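Local structure of Exo-poly-alpha-D-galacturonosidase (Thermotoga maritima, 3JUR) at residues Cys43-Ser46 against Phe47-Ala50; Glu27-Leu30 against Leu31-Gly34; Asp93-Arg96 against Tyr97-Val100. The protein probably hydrolyses the alpha-1,4-galacturonic acid chains of pectin from their ends, as a beta-helical glycoside hydrolase of family 28. All coordinates share one frame; numbering follows the deposited sequence.

Contact 1: residues Cys43-Ser46 against Phe47-Ala50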
loop_
_atom_site.group_PDB
_atom_site.type_symbol
_atom_site.label_atom_id
_atom_site.label_comp_id
_atom_site.label_asym_id
_atom_site.label_seq_id
_atom_site.Cartn_x
_atom_site.Cartn_y
_atom_site.Cartn_z
ATOM N N CYS D 43 -29.607 53.747 -14.375
ATOM C CA CYS D 43 -28.456 54.506 -13.893
ATOM C C CYS D 43 -27.317 54.572 -14.911
ATOM O O CYS D 43 -26.214 54.993 -14.567
ATOM C CB CYS D 43 -27.942 53.931 -12.566
ATOM S SG CYS D 43 -29.217 53.656 -11.317
ATOM N N SER D 44 -27.586 54.165 -16.155
ATOM C CA SER D 44 -26.569 54.140 -17.220
ATOM C C SER D 44 -25.780 55.448 -17.333
ATOM O O SER D 44 -24.547 55.438 -17.314
ATOM C CB SER D 44 -27.199 53.804 -18.578
ATOM O OG SER D 44 -27.688 52.474 -18.619
ATOM N N GLU D 45 -26.502 56.562 -17.440
ATOM C CA GLU D 45 -25.898 57.894 -17.568
ATOM C C GLU D 45 -25.245 58.364 -16.274
ATOM O O GLU D 45 -24.287 59.143 -16.300
ATOM C CB GLU D 45 -26.942 58.923 -18.014
ATOM C CG GLU D 45 -27.349 58.803 -19.470
ATOM C CD GLU D 45 -26.248 59.241 -20.422
ATOM O OE1 GLU D 45 -25.921 60.449 -20.457
ATOM O OE2 GLU D 45 -25.720 58.374 -21.147
ATOM N N SER D 46 -25.779 57.899 -15.150
ATOM C CA SER D 46 -25.215 58.203 -13.844
ATOM C C SER D 46 -23.773 57.726 -13.767
ATOM O O SER D 46 -22.891 58.486 -13.371
ATOM C CB SER D 46 -26.054 57.568 -12.735
ATOM O OG SER D 46 -27.389 58.041 -12.803
ATOM N N PHE D 47 -23.543 56.475 -14.170
ATOM C CA PHE D 47 -22.196 55.913 -14.233
ATOM C C PHE D 47 -21.302 56.711 -15.172
ATOM O O PHE D 47 -20.172 57.050 -14.817
ATOM C CB PHE D 47 -22.222 54.436 -14.658
ATOM C CG PHE D 47 -22.566 53.493 -13.541
ATOM C CD1 PHE D 47 -21.600 53.100 -12.627
ATOM C CD2 PHE D 47 -23.862 53.014 -13.392
ATOM C CE1 PHE D 47 -21.917 52.239 -11.580
ATOM C CE2 PHE D 47 -24.187 52.157 -12.356
ATOM C CZ PHE D 47 -23.209 51.763 -11.446
ATOM N N LYS D 48 -21.820 57.016 -16.361
ATOM C CA LYS D 48 -21.035 57.672 -17.402
ATOM C C LYS D 48 -20.592 59.075 -16.970
ATOM O O LYS D 48 -19.439 59.452 -17.167
ATOM C CB LYS D 48 -21.820 57.722 -18.717
ATOM C CG LYS D 48 -20.954 57.759 -19.970
ATOM C CD LYS D 48 -21.510 58.712 -21.020
ATOM C CE LYS D 48 -20.904 60.110 -20.866
ATOM N NZ LYS D 48 -21.643 61.202 -21.591
ATOM N N ARG D 49 -21.506 59.831 -16.364
ATOM C CA ARG D 49 -21.206 61.191 -15.922
ATOM C C ARG D 49 -20.277 61.195 -14.705
ATOM O O ARG D 49 -19.402 62.054 -14.590
ATOM C CB ARG D 49 -22.493 61.950 -15.612
ATOM C CG ARG D 49 -22.544 63.348 -16.203
ATOM C CD ARG D 49 -23.690 64.162 -15.599
ATOM N NE ARG D 49 -24.889 63.345 -15.399
ATOM C CZ ARG D 49 -25.833 63.592 -14.493
ATOM N NH1 ARG D 49 -25.738 64.639 -13.678
ATOM N NH2 ARG D 49 -26.876 62.780 -14.400
ATOM N N ALA D 50 -20.461 60.223 -13.811
ATOM C CA ALA D 50 -19.609 60.091 -12.625
ATOM C C ALA D 50 -18.164 59.754 -12.987
ATOM O O ALA D 50 -17.234 60.310 -12.405
ATOM C CB ALA D 50 -20.175 59.059 -11.669
#
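Cys43 and Phe47 meet through both backbone and side chain at the start of helix 44-57. Backbone bonds between residues four apart set the turn. Phe47 N reaches Cys43 O at 3.1 Å, with Cys43 in the N-cap position. Arg49 N to Glu45 O (2.9 Å) and Ala50 N to Ser46 O (3.0 Å) carry the pattern on, whereas Lys48 N to Ser44 O is longer at 3.3 Å.

The Phe47 ring packs against the same N-cap residue. Phe47 CG stands anti to its own carbonyl carbon (chi1 -80°), which folds the ring back toward the helix start: CD2 comes 3.3 Å from Cys43 O, and CE2 makes an apolar contact with Cys43 CB at 4.2 Å. Strands 60-64 and 68-75 pack on the same ring through Leu62, Val64, Thr71 and Ile74, and Ala50 also rests on Leu62.

Charged groups lie on the exposed flank. Glu45 OE1 stays 4.5 Å from Lys48 NZ, beyond a salt bridge, so any attraction is probably modest. The hydroxyls tie the first turn to its surroundings instead: Ser44 OG bonds with Asp42 OD1 and Gly72 N, and Ser46 OG with Phe33 O.

One buried aromatic flank and one charged flank make this an amphipathic helix, consistent with the helical cap that shields the N-terminal end of the hydrophobic core in parallel beta-helix proteins.

Contact 2: residues Glu27-Leu30 against Leu31-Gly34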
loop_
_atom_site.group_PDB
_atom_site.type_symbol
_atom_site.label_atom_id
_atom_site.label_comp_id
_atom_site.label_asym_id
_atom_site.label_seq_id
_atom_site.Cartn_x
_atom_site.Cartn_y
_atom_site.Cartn_z
ATOM N N GLU D 27 -12.874 61.161 -4.411
ATOM C CA GLU D 27 -14.055 60.305 -4.570
ATOM C C GLU D 27 -15.356 61.061 -4.836
ATOM O O GLU D 27 -15.580 62.153 -4.312
ATOM C CB GLU D 27 -14.229 59.374 -3.362
ATOM C CG GLU D 27 -14.542 60.079 -2.044
ATOM C CD GLU D 27 -14.680 59.122 -0.866
ATOM O OE1 GLU D 27 -15.509 59.402 0.025
ATOM O OE2 GLU D 27 -13.972 58.094 -0.826
ATOM N N VAL D 28 -16.210 60.465 -5.662
ATOM C CA VAL D 28 -17.564 60.975 -5.861
ATOM C C VAL D 28 -18.572 59.834 -5.653
ATOM O O VAL D 28 -18.235 58.658 -5.822
ATOM C CB VAL D 28 -17.751 61.651 -7.246
ATOM C CG1 VAL D 28 -18.834 62.710 -7.163
ATOM C CG2 VAL D 28 -16.465 62.315 -7.715
ATOM N N ASN D 29 -19.792 60.191 -5.257
ATOM C CA ASN D 29 -20.860 59.231 -4.990
ATOM C C ASN D 29 -21.858 59.185 -6.148
ATOM O O ASN D 29 -22.287 60.230 -6.651
ATOM C CB ASN D 29 -21.573 59.602 -3.684
ATOM C CG ASN D 29 -22.421 58.470 -3.130
ATOM O OD1 ASN D 29 -23.315 57.950 -3.804
ATOM N ND2 ASN D 29 -22.160 58.098 -1.878
ATOM N N LEU D 30 -22.235 57.971 -6.549
ATOM C CA LEU D 30 -23.137 57.755 -7.685
ATOM C C LEU D 30 -24.510 58.421 -7.535
ATOM O O LEU D 30 -25.131 58.795 -8.532
ATOM C CB LEU D 30 -23.311 56.255 -7.965
ATOM C CG LEU D 30 -24.019 55.902 -9.276
ATOM C CD1 LEU D 30 -23.139 56.222 -10.482
ATOM C CD2 LEU D 30 -24.462 54.451 -9.304
ATOM N N LEU D 31 -24.971 58.566 -6.293
ATOM C CA LEU D 31 -26.263 59.196 -6.000
ATOM C C LEU D 31 -26.274 60.700 -6.264
ATOM O O LEU D 31 -27.334 61.329 -6.240
ATOM C CB LEU D 31 -26.703 58.909 -4.561
ATOM C CG LEU D 31 -27.036 57.466 -4.171
ATOM C CD1 LEU D 31 -27.313 57.394 -2.684
ATOM C CD2 LEU D 31 -28.221 56.917 -4.961
ATOM N N ASP D 32 -25.099 61.269 -6.524
ATOM C CA ASP D 32 -24.989 62.684 -6.874
ATOM C C ASP D 32 -25.124 62.904 -8.387
ATOM O O ASP D 32 -24.938 64.022 -8.882
ATOM C CB ASP D 32 -23.671 63.273 -6.349
ATOM C CG ASP D 32 -23.552 63.196 -4.831
ATOM O OD1 ASP D 32 -24.504 63.595 -4.125
ATOM O OD2 ASP D 32 -22.498 62.742 -4.342
ATOM N N PHE D 33 -25.457 61.834 -9.111
ATOM C CA PHE D 33 -25.584 61.892 -10.567
ATOM C C PHE D 33 -26.902 61.310 -11.088
ATOM O O PHE D 33 -26.967 60.794 -12.206
ATOM C CB PHE D 33 -24.381 61.221 -11.237
ATOM C CG PHE D 33 -23.067 61.868 -10.904
ATOM C CD1 PHE D 33 -22.593 62.936 -11.657
ATOM C CD2 PHE D 33 -22.303 61.410 -9.834
ATOM C CE1 PHE D 33 -21.376 63.541 -11.352
ATOM C CE2 PHE D 33 -21.092 62.007 -9.521
ATOM C CZ PHE D 33 -20.624 63.074 -10.281
ATOM N N GLY D 34 -27.949 61.403 -10.275
ATOM C CA GLY D 34 -29.295 61.020 -10.698
ATOM C C GLY D 34 -29.657 59.553 -10.537
ATOM O O GLY D 34 -30.784 59.159 -10.847
#
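Asn29 bends over the turn that follows strand 27-29 and receives the N-H of Leu31. Its CG lies opposite the backbone N (chi1 -164°), which carries OD1 forward to Leu31 N at 3.1 Å. The bond is nearly straight (168°) and falls in the amide plane on a lone pair of OD1, closing an Asx turn. Leu31 runs alongside the Asn29 side chain and points the same way, with Leu31 CB 3.6 Å from Asn29 OD1.

Two backbone bonds wind the 3-10 turn: Asp32 N to Asn29 O at 3.0 Å, and Phe33 N to Leu30 O at 3.1 Å. In each the donor sits well above the carbonyl plane. Asp32 turns its carboxylate back, placing OD2 3.3 Å from Asn29 CB.

Phe33 and Val28 cross at about a right angle. The CG1 branch of Val28 meets the ring at its edge, 3.3 Å from Phe33 CE2. The same edge faces Asn29 O, 3.4 Å from Phe33 CD2. The Leu30 side chain touches Phe47 of helix 44-57 and Phe69 of strand 68-75.

Asn29 thus spends both its side-chain and its main-chain oxygen on N-H groups of the turn, satisfying two donors locally where the chain leaves the strand.

Contact 3: residues Asp93-Arg96 against Tyr97-Val100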
loop_
_atom_site.group_PDB
_atom_site.type_symbol
_atom_site.label_atom_id
_atom_site.label_comp_id
_atom_site.label_asym_id
_atom_site.label_seq_id
_atom_site.Cartn_x
_atom_site.Cartn_y
_atom_site.Cartn_z
ATOM N N ASP D 93 -30.542 43.810 -22.140
ATOM C CA ASP D 93 -30.994 44.131 -23.499
ATOM C C ASP D 93 -29.768 44.370 -24.382
ATOM O O ASP D 93 -29.063 45.366 -24.196
ATOM C CB ASP D 93 -31.903 45.364 -23.494
ATOM C CG ASP D 93 -32.559 45.628 -24.850
ATOM O OD1 ASP D 93 -33.634 46.254 -24.864
ATOM O OD2 ASP D 93 -32.018 45.222 -25.903
ATOM N N PRO D 94 -29.512 43.460 -25.351
ATOM C CA PRO D 94 -28.299 43.527 -26.182
ATOM C C PRO D 94 -28.094 44.887 -26.847
ATOM O O PRO D 94 -26.958 45.344 -26.980
ATOM C CB PRO D 94 -28.537 42.440 -27.236
ATOM C CG PRO D 94 -29.443 41.471 -26.563
ATOM C CD PRO D 94 -30.367 42.321 -25.737
ATOM N N GLU D 95 -29.196 45.522 -27.243
ATOM C CA GLU D 95 -29.187 46.862 -27.836
ATOM C C GLU D 95 -28.361 47.852 -27.007
ATOM O O GLU D 95 -27.651 48.696 -27.558
ATOM C CB GLU D 95 -30.626 47.368 -28.004
ATOM C CG GLU D 95 -30.845 48.275 -29.205
ATOM C CD GLU D 95 -31.149 47.511 -30.493
ATOM O OE1 GLU D 95 -30.272 46.761 -30.986
ATOM O OE2 GLU D 95 -32.271 47.674 -31.021
ATOM N N ARG D 96 -28.437 47.717 -25.682
ATOM C CA ARG D 96 -27.690 48.570 -24.748
ATOM C C ARG D 96 -26.173 48.416 -24.814
ATOM O O ARG D 96 -25.444 49.255 -24.289
ATOM C CB ARG D 96 -28.182 48.349 -23.314
ATOM C CG ARG D 96 -29.595 48.875 -23.077
ATOM C CD ARG D 96 -30.054 48.563 -21.671
ATOM N NE ARG D 96 -31.415 49.023 -21.431
ATOM C CZ ARG D 96 -31.737 50.192 -20.884
ATOM N NH1 ARG D 96 -30.796 51.050 -20.503
ATOM N NH2 ARG D 96 -33.014 50.499 -20.710
ATOM N N TYR D 97 -25.708 47.357 -25.475
ATOM C CA TYR D 97 -24.288 46.998 -25.505
ATOM C C TYR D 97 -23.660 47.320 -26.861
ATOM O O TYR D 97 -22.613 46.784 -27.238
ATOM C CB TYR D 97 -24.109 45.526 -25.096
ATOM C CG TYR D 97 -24.630 45.278 -23.698
ATOM C CD1 TYR D 97 -23.772 45.287 -22.602
ATOM C CD2 TYR D 97 -25.996 45.081 -23.464
ATOM C CE1 TYR D 97 -24.253 45.092 -21.313
ATOM C CE2 TYR D 97 -26.486 44.883 -22.177
ATOM C CZ TYR D 97 -25.607 44.888 -21.107
ATOM O OH TYR D 97 -26.080 44.693 -19.830
ATOM N N LEU D 98 -24.319 48.220 -27.581
ATOM C CA LEU D 98 -23.828 48.746 -28.844
ATOM C C LEU D 98 -23.563 50.251 -28.684
ATOM O O LEU D 98 -24.141 50.880 -27.794
ATOM C CB LEU D 98 -24.851 48.481 -29.956
ATOM C CG LEU D 98 -25.168 47.022 -30.308
ATOM C CD1 LEU D 98 -26.422 46.937 -31.176
ATOM C CD2 LEU D 98 -23.988 46.342 -30.992
ATOM N N PRO D 99 -22.702 50.841 -29.541
ATOM C CA PRO D 99 -21.994 50.242 -30.680
ATOM C C PRO D 99 -20.989 49.165 -30.293
ATOM O O PRO D 99 -20.571 49.077 -29.127
ATOM C CB PRO D 99 -21.272 51.437 -31.326
ATOM C CG PRO D 99 -21.233 52.490 -30.276
ATOM C CD PRO D 99 -22.476 52.298 -29.468
ATOM N N VAL D 100 -20.613 48.358 -31.283
ATOM C CA VAL D 100 -19.598 47.318 -31.121
ATOM C C VAL D 100 -18.265 47.904 -30.644
ATOM O O VAL D 100 -17.911 49.024 -31.002
ATOM C CB VAL D 100 -19.392 46.501 -32.434
ATOM C CG1 VAL D 100 -20.612 45.640 -32.728
ATOM C CG2 VAL D 100 -19.096 47.424 -33.625
HETATM O O HOH W 1 -23.070 50.274 -25.162
#
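A single water oxygen spans the end of the turn, giving one hydrogen to Arg96 O at 2.7 Å and the other to Leu98 O at 2.9 Å, so these two carbonyls are tied together across Tyr97. The turn itself is closed by Tyr97 N, which bonds to Pro94 O at 2.8 Å from above the carbonyl plane. Leu98 N adds only a weak bond to Glu95 O.

Asp93 starts the 3-10 segment with an Asx turn, in the loop that leaves strand 87-90 of the beta-helix and leads to strand 103-105: Glu95 N donates to Asp93 OD2 at 3.1 Å, from the anti side but tilted out of the carboxylate plane. The backbone oxygen of Asp93 has two roles. It accepts Arg96 N and also lies at the edge of the Tyr97 ring, 3.2 Å from CD2.

Tyr97 reaches that position because CG is turned away from its carbonyl carbon (chi1 -60°), bringing the ring back so that its edge meets the Asp93 and Pro94 carbonyls. Beyond the segments, Tyr97 OH bonds with Ile91 O and the ring makes an edge-to-face contact with Trp142. Arg96 instead extends away from the turn, where NH1 forms a salt bridge with Asp42. Leu98 CD1 approaches Glu95 OE1 to 3.9 Å, with the two side chains crossing at a slant.

How the contacts relate
Along the chain the order is contact 2, contact 1, contact 3. Contacts 2 and 1 are neighbours, with centres about 9 Å apart, and pack directly on each other: the chain passes from the turn after strand 27-29 into helix 44-57. Strand 27-29 pairs in parallel with 60-64, which follows the helix, consistent with both contacts lying at the N-terminal end of the beta-helix, where the helix probably caps it. Contact 3 lies in a later loop, its centre about 16 Å from that of contact 1; its nearest atoms are about 13 Å from contact 2. Asp42, just before the helix, is the joint between contacts 1 and 3, linking the capped end to this loop.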